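Local coordinates for homoserine kinase (Cytophaga hutchinsonii, PDB 4P52), which probably catalyses the ATP-dependent phosphorylation of L-homoserine to O-phospho-L-homoserine, a step toward threonine, as a kinase of the GHMP family, at residues I27-P32 and G128-N133; W226-G231 and S247-I252; D265-A270 and K307-I312; F148-E153 and G158-D163. One frame throughout, in Å; residues are numbered along the deposited sequence.

Contact 1: I27-P32 and G128-N133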
loop_
_atom_site.group_PDB
_atom_site.type_symbol
_atom_site.label_atom_id
_atom_site.label_comp_id
_atom_site.label_asym_id
_atom_site.label_seq_id
_atom_site.Cartn_x
_atom_site.Cartn_y
_atom_site.Cartn_z
ATOM N N ILE A 27 -14.238 12.294 35.930
ATOM C CA ILE A 27 -13.616 12.831 34.738
ATOM C C ILE A 27 -14.578 12.681 33.574
ATOM O O ILE A 27 -15.356 11.751 33.539
ATOM C CB ILE A 27 -12.288 12.101 34.465
ATOM C CG1 ILE A 27 -11.487 12.805 33.375
ATOM C CG2 ILE A 27 -12.553 10.649 34.134
ATOM C CD1 ILE A 27 -10.055 12.319 33.231
ATOM N N LYS A 28 -14.518 13.600 32.621
ATOM C CA LYS A 28 -15.319 13.486 31.430
ATOM C C LYS A 28 -14.400 13.499 30.203
ATOM O O LYS A 28 -13.566 14.402 30.052
ATOM C CB LYS A 28 -16.316 14.633 31.398
ATOM C CG LYS A 28 -17.480 14.384 30.475
ATOM C CD LYS A 28 -18.589 15.411 30.636
ATOM C CE LYS A 28 -19.772 14.975 29.781
ATOM N NZ LYS A 28 -20.738 16.086 29.575
ATOM N N VAL A 29 -14.519 12.495 29.340
ATOM C CA VAL A 29 -13.692 12.450 28.145
ATOM C C VAL A 29 -14.542 12.433 26.894
ATOM O O VAL A 29 -15.608 11.798 26.842
ATOM C CB VAL A 29 -12.757 11.233 28.120
ATOM C CG1 VAL A 29 -12.012 11.181 26.795
ATOM C CG2 VAL A 29 -11.750 11.291 29.265
ATOM N N PHE A 30 -14.060 13.109 25.868
ATOM C CA PHE A 30 -14.705 13.071 24.583
ATOM C C PHE A 30 -13.806 12.298 23.621
ATOM O O PHE A 30 -12.602 12.467 23.633
ATOM C CB PHE A 30 -14.947 14.497 24.094
ATOM C CG PHE A 30 -15.202 14.610 22.626
ATOM C CD1 PHE A 30 -14.133 14.630 21.709
ATOM C CD2 PHE A 30 -16.509 14.704 22.142
ATOM C CE1 PHE A 30 -14.358 14.741 20.334
ATOM C CE2 PHE A 30 -16.746 14.824 20.770
ATOM C CZ PHE A 30 -15.664 14.852 19.865
ATOM N N ALA A 31 -14.386 11.450 22.778
ATOM C CA ALA A 31 -13.581 10.708 21.808
ATOM C C ALA A 31 -14.215 10.869 20.436
ATOM O O ALA A 31 -15.432 10.799 20.323
ATOM C CB ALA A 31 -13.442 9.259 22.196
ATOM N N PRO A 32 -13.391 11.091 19.393
ATOM C CA PRO A 32 -13.924 11.476 18.101
ATOM C C PRO A 32 -14.421 10.355 17.189
ATOM O O PRO A 32 -13.934 9.209 17.232
ATOM C CB PRO A 32 -12.739 12.204 17.458
ATOM C CG PRO A 32 -11.552 11.489 17.987
ATOM C CD PRO A 32 -11.919 11.046 19.384
ATOM N N GLY A 128 -14.052 5.580 27.339
ATOM C CA GLY A 128 -13.993 4.921 28.644
ATOM C C GLY A 128 -12.588 4.575 29.108
ATOM O O GLY A 128 -12.231 4.789 30.275
ATOM N N VAL A 129 -11.771 4.068 28.194
ATOM C CA VAL A 129 -10.448 3.558 28.554
ATOM C C VAL A 129 -9.486 4.711 28.834
ATOM O O VAL A 129 -8.754 4.714 29.834
ATOM C CB VAL A 129 -9.888 2.639 27.450
ATOM C CG1 VAL A 129 -8.482 2.216 27.790
ATOM C CG2 VAL A 129 -10.758 1.405 27.329
ATOM N N TYR A 130 -9.535 5.712 27.961
ATOM C CA TYR A 130 -8.811 6.927 28.164
ATOM C C TYR A 130 -9.195 7.520 29.492
ATOM O O TYR A 130 -8.317 7.896 30.265
ATOM C CB TYR A 130 -9.162 7.909 27.080
ATOM C CG TYR A 130 -8.210 9.039 26.975
ATOM C CD1 TYR A 130 -7.006 8.892 26.276
ATOM C CD2 TYR A 130 -8.496 10.274 27.568
ATOM C CE1 TYR A 130 -6.103 9.957 26.150
ATOM C CE2 TYR A 130 -7.604 11.340 27.464
ATOM C CZ TYR A 130 -6.407 11.169 26.753
ATOM O OH TYR A 130 -5.523 12.207 26.631
ATOM N N ALA A 131 -10.503 7.597 29.753
ATOM C CA ALA A 131 -11.021 8.186 30.990
ATOM C C ALA A 131 -10.469 7.511 32.222
ATOM O O ALA A 131 -9.926 8.198 33.094
ATOM C CB ALA A 131 -12.537 8.159 31.024
ATOM N N ILE A 132 -10.595 6.179 32.293
ATOM C CA ILE A 132 -10.214 5.431 33.501
ATOM C C ILE A 132 -8.723 5.580 33.762
ATOM O O ILE A 132 -8.286 5.731 34.921
ATOM C CB ILE A 132 -10.656 3.943 33.462
ATOM C CG1 ILE A 132 -10.488 3.276 34.828
ATOM C CG2 ILE A 132 -9.899 3.135 32.419
ATOM C CD1 ILE A 132 -11.379 3.862 35.909
ATOM N N ASN A 133 -7.952 5.600 32.681
ATOM C CA ASN A 133 -6.514 5.710 32.796
ATOM C C ASN A 133 -6.078 7.066 33.356
ATOM O O ASN A 133 -5.228 7.152 34.241
ATOM C CB ASN A 133 -5.854 5.431 31.444
ATOM C CG ASN A 133 -4.345 5.328 31.549
ATOM O OD1 ASN A 133 -3.810 4.532 32.343
ATOM N ND2 ASN A 133 -3.644 6.119 30.732
#
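The ring of Y130 meets V29 at its rim: CG2 of V29 lies at the edge, in the plane of the ring, while CG1 of V29 comes in obliquely, 3.7 Å from Y130 CD2. The two side chains cross at about a right angle, and the beta-branch of the valine serves two neighbours at once. With CG1 anti to the backbone N (chi1 175°), CG2 falls anti to the carbonyl carbon and is carried onto the helix backbone, 3.6 Å from A131 CA and 3.7 Å from A131 CB. A131 suits this place because a lone methyl lets strand 26-36 come close, the axes of the two short segments approaching to 7.9 Å at 147°. Further back along the strand, I27 CG2 rests 3.7 Å from A131 O and touches A131 CB at 4.0 Å. A131 and I132 also pack on L58 of strand 52-61, and K28, on the face turned from the helix, pairs with E55. This is helix 120-135 laid on the mixed sheet of the N-terminal half of the GHMP kinase fold. Apolar groups, valine and isoleucine methyls against an alanine and a tyrosine ring, carry the contact, so shape and exclusion of water hold it together.

Contact 2: W226-G231 and S247-I252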
loop_
_atom_site.group_PDB
_atom_site.type_symbol
_atom_site.label_atom_id
_atom_site.label_comp_id
_atom_site.label_asym_id
_atom_site.label_seq_id
_atom_site.Cartn_x
_atom_site.Cartn_y
_atom_site.Cartn_z
ATOM N N TRP A 226 -4.246 -3.184 -4.354
ATOM C CA TRP A 226 -3.066 -2.912 -3.520
ATOM C C TRP A 226 -2.057 -1.932 -4.127
ATOM O O TRP A 226 -1.319 -1.256 -3.399
ATOM C CB TRP A 226 -2.432 -4.164 -2.910
ATOM C CG TRP A 226 -1.910 -5.209 -3.843
ATOM C CD1 TRP A 226 -0.971 -5.049 -4.815
ATOM C CD2 TRP A 226 -2.213 -6.609 -3.807
ATOM N NE1 TRP A 226 -0.703 -6.254 -5.423
ATOM C CE2 TRP A 226 -1.449 -7.228 -4.821
ATOM C CE3 TRP A 226 -3.075 -7.393 -3.033
ATOM C CZ2 TRP A 226 -1.519 -8.604 -5.083
ATOM C CZ3 TRP A 226 -3.148 -8.745 -3.289
ATOM C CH2 TRP A 226 -2.374 -9.346 -4.308
ATOM N N GLY A 227 -2.064 -1.843 -5.463
ATOM C CA GLY A 227 -1.469 -0.711 -6.154
ATOM C C GLY A 227 -2.015 0.600 -5.583
ATOM O O GLY A 227 -1.240 1.486 -5.233
ATOM N N ASN A 228 -3.344 0.702 -5.450
ATOM C CA ASN A 228 -3.991 1.941 -5.017
ATOM C C ASN A 228 -3.681 2.274 -3.575
ATOM O O ASN A 228 -3.451 3.441 -3.241
ATOM C CB ASN A 228 -5.505 1.910 -5.277
ATOM C CG ASN A 228 -5.847 1.968 -6.771
ATOM O OD1 ASN A 228 -4.968 2.134 -7.620
ATOM N ND2 ASN A 228 -7.130 1.834 -7.100
ATOM N N VAL A 229 -3.630 1.252 -2.732
ATOM C CA VAL A 229 -3.340 1.437 -1.316
ATOM C C VAL A 229 -1.918 1.968 -1.172
ATOM O O VAL A 229 -1.640 2.843 -0.330
ATOM C CB VAL A 229 -3.545 0.122 -0.539
ATOM C CG1 VAL A 229 -2.849 0.123 0.813
ATOM C CG2 VAL A 229 -5.036 -0.160 -0.378
ATOM N N GLY A 230 -1.017 1.460 -2.002
ATOM C CA GLY A 230 0.347 1.988 -2.029
ATOM C C GLY A 230 0.375 3.426 -2.535
ATOM O O GLY A 230 1.120 4.258 -2.012
ATOM N N GLY A 231 -0.439 3.704 -3.554
ATOM C CA GLY A 231 -0.505 5.010 -4.177
ATOM C C GLY A 231 -1.020 6.019 -3.177
ATOM O O GLY A 231 -0.564 7.150 -3.158
ATOM N N SER A 247 -5.473 7.578 -6.606
ATOM C CA SER A 247 -5.431 6.404 -5.742
ATOM C C SER A 247 -6.716 6.077 -4.988
ATOM O O SER A 247 -6.873 4.956 -4.485
ATOM C CB SER A 247 -4.305 6.530 -4.730
ATOM O OG SER A 247 -3.089 6.428 -5.433
HETATM N N MSE A 248 -7.642 7.023 -4.906
HETATM C CA MSE A 248 -8.874 6.756 -4.199
HETATM C C MSE A 248 -9.920 6.140 -5.074
HETATM O O MSE A 248 -10.971 6.738 -5.301
HETATM C CB MSE A 248 -9.355 8.063 -3.683
HETATM C CG MSE A 248 -8.659 8.237 -2.358
HETATM SE SE MSE A 248 -9.236 10.022 -1.793
HETATM C CE MSE A 248 -10.921 9.395 -0.941
ATOM N N GLN A 249 -9.623 4.946 -5.577
ATOM C CA GLN A 249 -10.549 4.126 -6.355
ATOM C C GLN A 249 -10.701 2.839 -5.574
ATOM O O GLN A 249 -9.703 2.236 -5.143
ATOM C CB GLN A 249 -10.007 3.780 -7.751
ATOM C CG GLN A 249 -9.588 4.918 -8.666
ATOM C CD GLN A 249 -10.614 6.040 -8.729
ATOM O OE1 GLN A 249 -11.824 5.796 -8.751
ATOM N NE2 GLN A 249 -10.133 7.285 -8.750
ATOM N N ASP A 250 -11.940 2.415 -5.368
ATOM C CA ASP A 250 -12.184 1.175 -4.672
ATOM C C ASP A 250 -12.969 0.300 -5.605
ATOM O O ASP A 250 -14.104 0.596 -5.922
ATOM C CB ASP A 250 -12.931 1.441 -3.369
ATOM C CG ASP A 250 -13.351 0.155 -2.644
ATOM O OD1 ASP A 250 -12.914 -0.983 -3.022
ATOM O OD2 ASP A 250 -14.145 0.299 -1.683
ATOM N N HIS A 251 -12.361 -0.779 -6.061
ATOM C CA HIS A 251 -13.033 -1.625 -7.044
ATOM C C HIS A 251 -13.681 -2.890 -6.459
ATOM O O HIS A 251 -14.262 -3.687 -7.185
ATOM C CB HIS A 251 -12.073 -1.945 -8.200
ATOM C CG HIS A 251 -11.807 -0.770 -9.088
ATOM N ND1 HIS A 251 -12.797 0.131 -9.447
ATOM C CD2 HIS A 251 -10.669 -0.339 -9.684
ATOM C CE1 HIS A 251 -12.280 1.066 -10.223
ATOM N NE2 HIS A 251 -10.992 0.804 -10.383
ATOM N N ILE A 252 -13.603 -3.052 -5.148
ATOM C CA ILE A 252 -14.071 -4.275 -4.524
ATOM C C ILE A 252 -15.242 -4.040 -3.572
ATOM O O ILE A 252 -16.303 -4.643 -3.746
ATOM C CB ILE A 252 -12.916 -5.005 -3.804
ATOM C CG1 ILE A 252 -11.963 -5.573 -4.846
ATOM C CG2 ILE A 252 -13.434 -6.109 -2.890
ATOM C CD1 ILE A 252 -10.532 -5.618 -4.385
#
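N228 reaches from helix 219-237 to the chain that follows helix 241-247, and its CB sits 3.4 Å from S247 O. At its end ND2 gives a hydrogen bond to Q249 O, 3.3 Å long with an N-H...O angle of 155°. The acceptor lies nearly in the amide plane of N228, yet the donor stands above the carbonyl plane of Q249, 38° out of it. ND2 also lies 3.5 Å from Q249 CB. An asparagine fits because its amide offers a second pole: OD1 accepts from R177 NE of the second subunit, so the one group joins the loop to the dimer partner. Were this position an alanine, Q249 O would probably lose its donor and R177 of the second subunit its acceptor. The loop itself leaves its helix at M248, the centre of an inverse gamma turn, and leads into helix 253-257, where D250 OD1 caps I252 N at 3.0 Å. One helical turn beyond N228 comes G231, whose bare backbone admits the serine: S247 OG lies 3.1 Å from G231 C, and a CB on the glycine would run into that hydroxyl. S247 OG is hydrogen-bonded to L243 O, within its own helix.

Contact 3: D265-A270 and K307-I312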
loop_
_atom_site.group_PDB
_atom_site.type_symbol
_atom_site.label_atom_id
_atom_site.label_comp_id
_atom_site.label_asym_id
_atom_site.label_seq_id
_atom_site.Cartn_x
_atom_site.Cartn_y
_atom_site.Cartn_z
ATOM N N ASP A 265 -24.746 6.858 -5.563
ATOM C CA ASP A 265 -24.139 7.243 -6.819
ATOM C C ASP A 265 -24.277 8.732 -7.116
ATOM O O ASP A 265 -23.303 9.374 -7.541
ATOM C CB ASP A 265 -24.685 6.398 -7.950
ATOM C CG ASP A 265 -24.352 4.923 -7.781
ATOM O OD1 ASP A 265 -23.356 4.592 -7.074
ATOM O OD2 ASP A 265 -25.091 4.087 -8.357
ATOM N N ASP A 266 -25.461 9.291 -6.860
ATOM C CA ASP A 266 -25.686 10.720 -7.059
ATOM C C ASP A 266 -24.883 11.572 -6.096
ATOM O O ASP A 266 -24.385 12.637 -6.472
ATOM C CB ASP A 266 -27.150 11.070 -6.897
ATOM C CG ASP A 266 -28.013 10.463 -7.977
ATOM O OD1 ASP A 266 -27.560 10.390 -9.154
ATOM O OD2 ASP A 266 -29.150 10.057 -7.632
ATOM N N VAL A 267 -24.773 11.107 -4.854
ATOM C CA VAL A 267 -24.071 11.862 -3.839
ATOM C C VAL A 267 -22.582 11.885 -4.182
ATOM O O VAL A 267 -21.940 12.926 -4.069
ATOM C CB VAL A 267 -24.322 11.309 -2.429
ATOM C CG1 VAL A 267 -23.400 11.965 -1.431
ATOM C CG2 VAL A 267 -25.764 11.535 -2.013
ATOM N N LYS A 268 -22.050 10.756 -4.645
ATOM C CA LYS A 268 -20.636 10.657 -4.973
ATOM C C LYS A 268 -20.324 11.565 -6.155
ATOM O O LYS A 268 -19.354 12.339 -6.134
ATOM C CB LYS A 268 -20.271 9.224 -5.309
ATOM C CG LYS A 268 -18.794 8.899 -5.181
ATOM C CD LYS A 268 -18.354 8.018 -6.322
ATOM C CE LYS A 268 -16.871 7.708 -6.241
ATOM N NZ LYS A 268 -16.742 6.308 -5.790
ATOM N N LYS A 269 -21.178 11.502 -7.170
ATOM C CA LYS A 269 -21.007 12.318 -8.348
ATOM C C LYS A 269 -21.081 13.785 -8.001
ATOM O O LYS A 269 -20.339 14.590 -8.554
ATOM C CB LYS A 269 -22.055 11.994 -9.396
ATOM C CG LYS A 269 -21.647 12.481 -10.774
ATOM C CD LYS A 269 -22.809 12.435 -11.741
ATOM C CE LYS A 269 -22.591 13.415 -12.883
ATOM N NZ LYS A 269 -23.882 13.530 -13.614
ATOM N N ALA A 270 -21.971 14.144 -7.086
ATOM C CA ALA A 270 -22.089 15.538 -6.698
ATOM C C ALA A 270 -20.805 16.015 -5.968
ATOM O O ALA A 270 -20.328 17.120 -6.197
ATOM C CB ALA A 270 -23.349 15.756 -5.856
ATOM N N LYS A 307 -27.407 18.360 -0.938
ATOM C CA LYS A 307 -28.405 18.588 -1.966
ATOM C C LYS A 307 -28.791 17.263 -2.652
ATOM O O LYS A 307 -29.946 17.079 -3.051
ATOM C CB LYS A 307 -27.872 19.626 -2.954
ATOM C CG LYS A 307 -28.873 20.155 -3.944
ATOM C CD LYS A 307 -28.221 20.461 -5.288
ATOM C CE LYS A 307 -29.086 21.403 -6.133
ATOM N NZ LYS A 307 -28.571 21.584 -7.523
ATOM N N GLY A 308 -27.834 16.334 -2.771
ATOM C CA GLY A 308 -28.113 14.971 -3.248
ATOM C C GLY A 308 -29.102 14.219 -2.359
ATOM O O GLY A 308 -30.057 13.649 -2.853
ATOM N N PHE A 309 -28.909 14.237 -1.050
ATOM C CA PHE A 309 -29.832 13.523 -0.175
ATOM C C PHE A 309 -31.174 14.221 -0.022
ATOM O O PHE A 309 -32.186 13.552 0.144
ATOM C CB PHE A 309 -29.233 13.283 1.210
ATOM C CG PHE A 309 -28.255 12.149 1.270
ATOM C CD1 PHE A 309 -28.630 10.869 0.932
ATOM C CD2 PHE A 309 -26.953 12.358 1.709
ATOM C CE1 PHE A 309 -27.718 9.817 1.003
ATOM C CE2 PHE A 309 -26.045 11.300 1.804
ATOM C CZ PHE A 309 -26.430 10.025 1.448
ATOM N N ASP A 310 -31.180 15.552 -0.039
ATOM C CA ASP A 310 -32.416 16.302 0.016
ATOM C C ASP A 310 -33.277 15.977 -1.178
ATOM O O ASP A 310 -34.494 15.953 -1.055
ATOM C CB ASP A 310 -32.175 17.808 0.052
ATOM C CG ASP A 310 -31.532 18.266 1.347
ATOM O OD1 ASP A 310 -31.364 17.438 2.257
ATOM O OD2 ASP A 310 -31.170 19.456 1.465
ATOM N N ALA A 311 -32.660 15.714 -2.331
ATOM C CA ALA A 311 -33.432 15.513 -3.566
ATOM C C ALA A 311 -34.159 14.158 -3.537
ATOM O O ALA A 311 -35.030 13.887 -4.376
ATOM C CB ALA A 311 -32.530 15.617 -4.785
ATOM N N ILE A 312 -33.775 13.289 -2.596
ATOM C CA ILE A 312 -34.510 12.060 -2.379
ATOM C C ILE A 312 -35.168 12.029 -1.005
ATOM O O ILE A 312 -35.587 10.988 -0.537
ATOM C CB ILE A 312 -33.661 10.814 -2.702
ATOM C CG1 ILE A 312 -32.454 10.682 -1.758
ATOM C CG2 ILE A 312 -33.294 10.807 -4.184
ATOM C CD1 ILE A 312 -31.740 9.359 -1.904
#
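V267 and F309 are brought together by two ordinary helical rotamers. The valine holds CG1 anti to its backbone N (chi1 170°), which turns CG2 toward the other helix; in F309, CG stands anti to the carbonyl carbon (chi1 -78°), and the ring swings back toward V267 although its CB does not point there. As a result CG2 of V267 sits over the centre of one face of the F309 ring, 3.8 Å from the centroid and only 8° off the ring normal, a well-formed CH-pi contact. All six ring carbons lie at similar range, with V267 CG2 at 3.8 Å from both CE2 and CZ of F309. The neighbouring G308 explains how the backbones come so near: V267 CA and G308 CA are 5.1 Å apart, and a CB on the glycine would be pressed tightly against V267 CG2. Valine is compact enough to fit between the helices while still presenting a methyl to the ring. A serine in place of F309 would probably strip that methyl of its aromatic cover and open a gap above the sheet, since the ring also packs on I198, P200 and I288. V267 touches I288 too. Helices 264-273 and 295-310 thus pack on each other and on the four-stranded antiparallel sheet, the two-layer alpha/beta arrangement of the C-terminal domain of GHMP kinases.

Contact 4: F148-E153 and G158-D163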
loop_
_atom_site.group_PDB
_atom_site.type_symbol
_atom_site.label_atom_id
_atom_site.label_comp_id
_atom_site.label_asym_id
_atom_site.label_seq_id
_atom_site.Cartn_x
_atom_site.Cartn_y
_atom_site.Cartn_z
ATOM N N PHE A 148 -6.946 -2.982 25.343
ATOM C CA PHE A 148 -8.138 -2.971 26.168
ATOM C C PHE A 148 -9.351 -2.484 25.403
ATOM O O PHE A 148 -10.447 -3.019 25.556
ATOM C CB PHE A 148 -7.910 -2.142 27.412
ATOM C CG PHE A 148 -6.801 -2.658 28.256
ATOM C CD1 PHE A 148 -6.918 -3.880 28.890
ATOM C CD2 PHE A 148 -5.631 -1.937 28.397
ATOM C CE1 PHE A 148 -5.889 -4.375 29.664
ATOM C CE2 PHE A 148 -4.594 -2.417 29.176
ATOM C CZ PHE A 148 -4.721 -3.641 29.808
ATOM N N ALA A 149 -9.151 -1.476 24.564
ATOM C CA ALA A 149 -10.248 -0.961 23.768
ATOM C C ALA A 149 -10.662 -2.014 22.734
ATOM O O ALA A 149 -11.849 -2.197 22.488
ATOM C CB ALA A 149 -9.869 0.360 23.121
HETATM N N MSE A 150 -9.674 -2.726 22.176
HETATM C CA MSE A 150 -9.914 -3.854 21.262
HETATM C C MSE A 150 -10.677 -4.996 21.929
HETATM O O MSE A 150 -11.688 -5.438 21.391
HETATM C CB MSE A 150 -8.599 -4.378 20.658
HETATM C CG MSE A 150 -7.819 -3.459 19.712
HETATM SE SE MSE A 150 -8.873 -2.944 18.110
HETATM C CE MSE A 150 -8.752 -4.600 17.028
ATOM N N GLU A 151 -10.205 -5.504 23.078
ATOM C CA GLU A 151 -10.891 -6.611 23.787
ATOM C C GLU A 151 -12.331 -6.224 24.177
ATOM O O GLU A 151 -13.266 -7.033 24.068
ATOM C CB GLU A 151 -10.145 -7.021 25.055
ATOM C CG GLU A 151 -8.856 -7.815 24.874
ATOM C CD GLU A 151 -7.961 -7.810 26.134
ATOM O OE1 GLU A 151 -8.453 -7.561 27.267
ATOM O OE2 GLU A 151 -6.737 -8.051 25.998
ATOM N N GLY A 152 -12.501 -4.980 24.625
ATOM C CA GLY A 152 -13.816 -4.436 24.921
ATOM C C GLY A 152 -14.775 -4.580 23.758
ATOM O O GLY A 152 -15.835 -5.200 23.898
ATOM N N GLU A 153 -14.397 -4.009 22.619
ATOM C CA GLU A 153 -15.146 -4.120 21.360
ATOM C C GLU A 153 -15.446 -5.569 20.949
ATOM O O GLU A 153 -16.560 -5.891 20.523
ATOM C CB GLU A 153 -14.326 -3.501 20.243
ATOM C CG GLU A 153 -14.384 -2.001 20.167
ATOM C CD GLU A 153 -15.439 -1.552 19.188
ATOM O OE1 GLU A 153 -15.139 -1.506 17.961
ATOM O OE2 GLU A 153 -16.561 -1.261 19.664
ATOM N N GLY A 158 -18.664 -8.688 19.323
ATOM C CA GLY A 158 -18.036 -9.852 18.672
ATOM C C GLY A 158 -17.053 -9.547 17.542
ATOM O O GLY A 158 -16.764 -10.407 16.718
ATOM N N SER A 159 -16.502 -8.335 17.514
ATOM C CA SER A 159 -15.889 -7.806 16.303
ATOM C C SER A 159 -15.207 -6.464 16.614
ATOM O O SER A 159 -15.875 -5.506 17.007
ATOM C CB SER A 159 -17.007 -7.643 15.254
ATOM O OG SER A 159 -16.613 -6.872 14.143
ATOM N N ALA A 160 -13.889 -6.386 16.441
ATOM C CA ALA A 160 -13.148 -5.140 16.727
ATOM C C ALA A 160 -12.467 -4.546 15.497
ATOM O O ALA A 160 -11.865 -5.274 14.705
ATOM C CB ALA A 160 -12.135 -5.356 17.841
ATOM N N HIS A 161 -12.560 -3.227 15.326
ATOM C CA HIS A 161 -11.954 -2.601 14.142
ATOM C C HIS A 161 -10.856 -1.620 14.484
ATOM O O HIS A 161 -11.135 -0.497 14.882
ATOM C CB HIS A 161 -13.005 -1.957 13.229
ATOM C CG HIS A 161 -13.911 -2.947 12.567
ATOM N ND1 HIS A 161 -15.235 -3.107 12.932
ATOM C CD2 HIS A 161 -13.680 -3.845 11.579
ATOM C CE1 HIS A 161 -15.783 -4.047 12.186
ATOM N NE2 HIS A 161 -14.862 -4.513 11.358
ATOM N N ALA A 162 -9.608 -2.049 14.316
ATOM C CA ALA A 162 -8.458 -1.236 14.670
ATOM C C ALA A 162 -8.379 0.024 13.851
ATOM O O ALA A 162 -7.890 1.045 14.333
ATOM C CB ALA A 162 -7.183 -2.019 14.552
ATOM N N ASP A 163 -8.876 -0.022 12.622
ATOM C CA ASP A 163 -8.865 1.180 11.801
ATOM C C ASP A 163 -9.905 2.205 12.235
ATOM O O ASP A 163 -9.879 3.343 11.773
ATOM C CB ASP A 163 -8.958 0.879 10.310
ATOM C CG ASP A 163 -10.266 0.222 9.905
ATOM O OD1 ASP A 163 -11.134 -0.083 10.776
ATOM O OD2 ASP A 163 -10.407 0.002 8.676
#
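M150, a selenomethionine, reaches from helix 146-157 to the chain leading into helix 162-170. Its CB does not aim at that chain; CG stands anti to the carbonyl carbon (chi1 -66°), and bends at chi2 and chi3 then curl the end across. SE of M150 comes 3.9 Å from A162 CA and 4.3 Å from H161 C. The terminal CE goes furthest in, meeting A160 CB at 3.6 Å and A162 CB at 3.9 Å. A long, flexible, apolar chain suits this spot, since it can fold over two small methyls, and Y179 and L182 also pack on it. In the N-terminal GHMP kinase region a short extended link joins the successive helices 146-157 and 162-170: G158 leaves the first with a positive phi, which favours glycine, the chain runs back beside it, and H161 takes the N-cap position of the next. A160 keeps the returning chain close, its CB lying 3.7 Å from E153 CB and 3.6 Å from M150 O. E153 makes no hydrogen bond to the link; its OE2 is hydrogen-bonded to S121 OG of helix 120-135, while OE1 stays near, 4.1 Å from H161 N. V165 packs against both M150 and E153.

In the fold
Contacts 1 and 4 belong to the N-terminal half and contacts 2 and 3 to the C-terminal half, in line with the two-domain build of GHMP kinases. Along the chain the order is 1, 4, 2, 3, each closing before the next opens. Contacts 1 and 4 have centres about 16 Å apart and lie on successive helices, 120-135 and 146-157, the first of which packs on the mixed sheet. Contacts 2 and 3, about 24 Å between centres, both adjoin strand 288-292 of the four-stranded sheet. Contact 1 lies across the chain's centre from both, at about 34 and 36 Å. Of the four, contact 2 alone touches the second subunit, linking intradomain packing to the dimer.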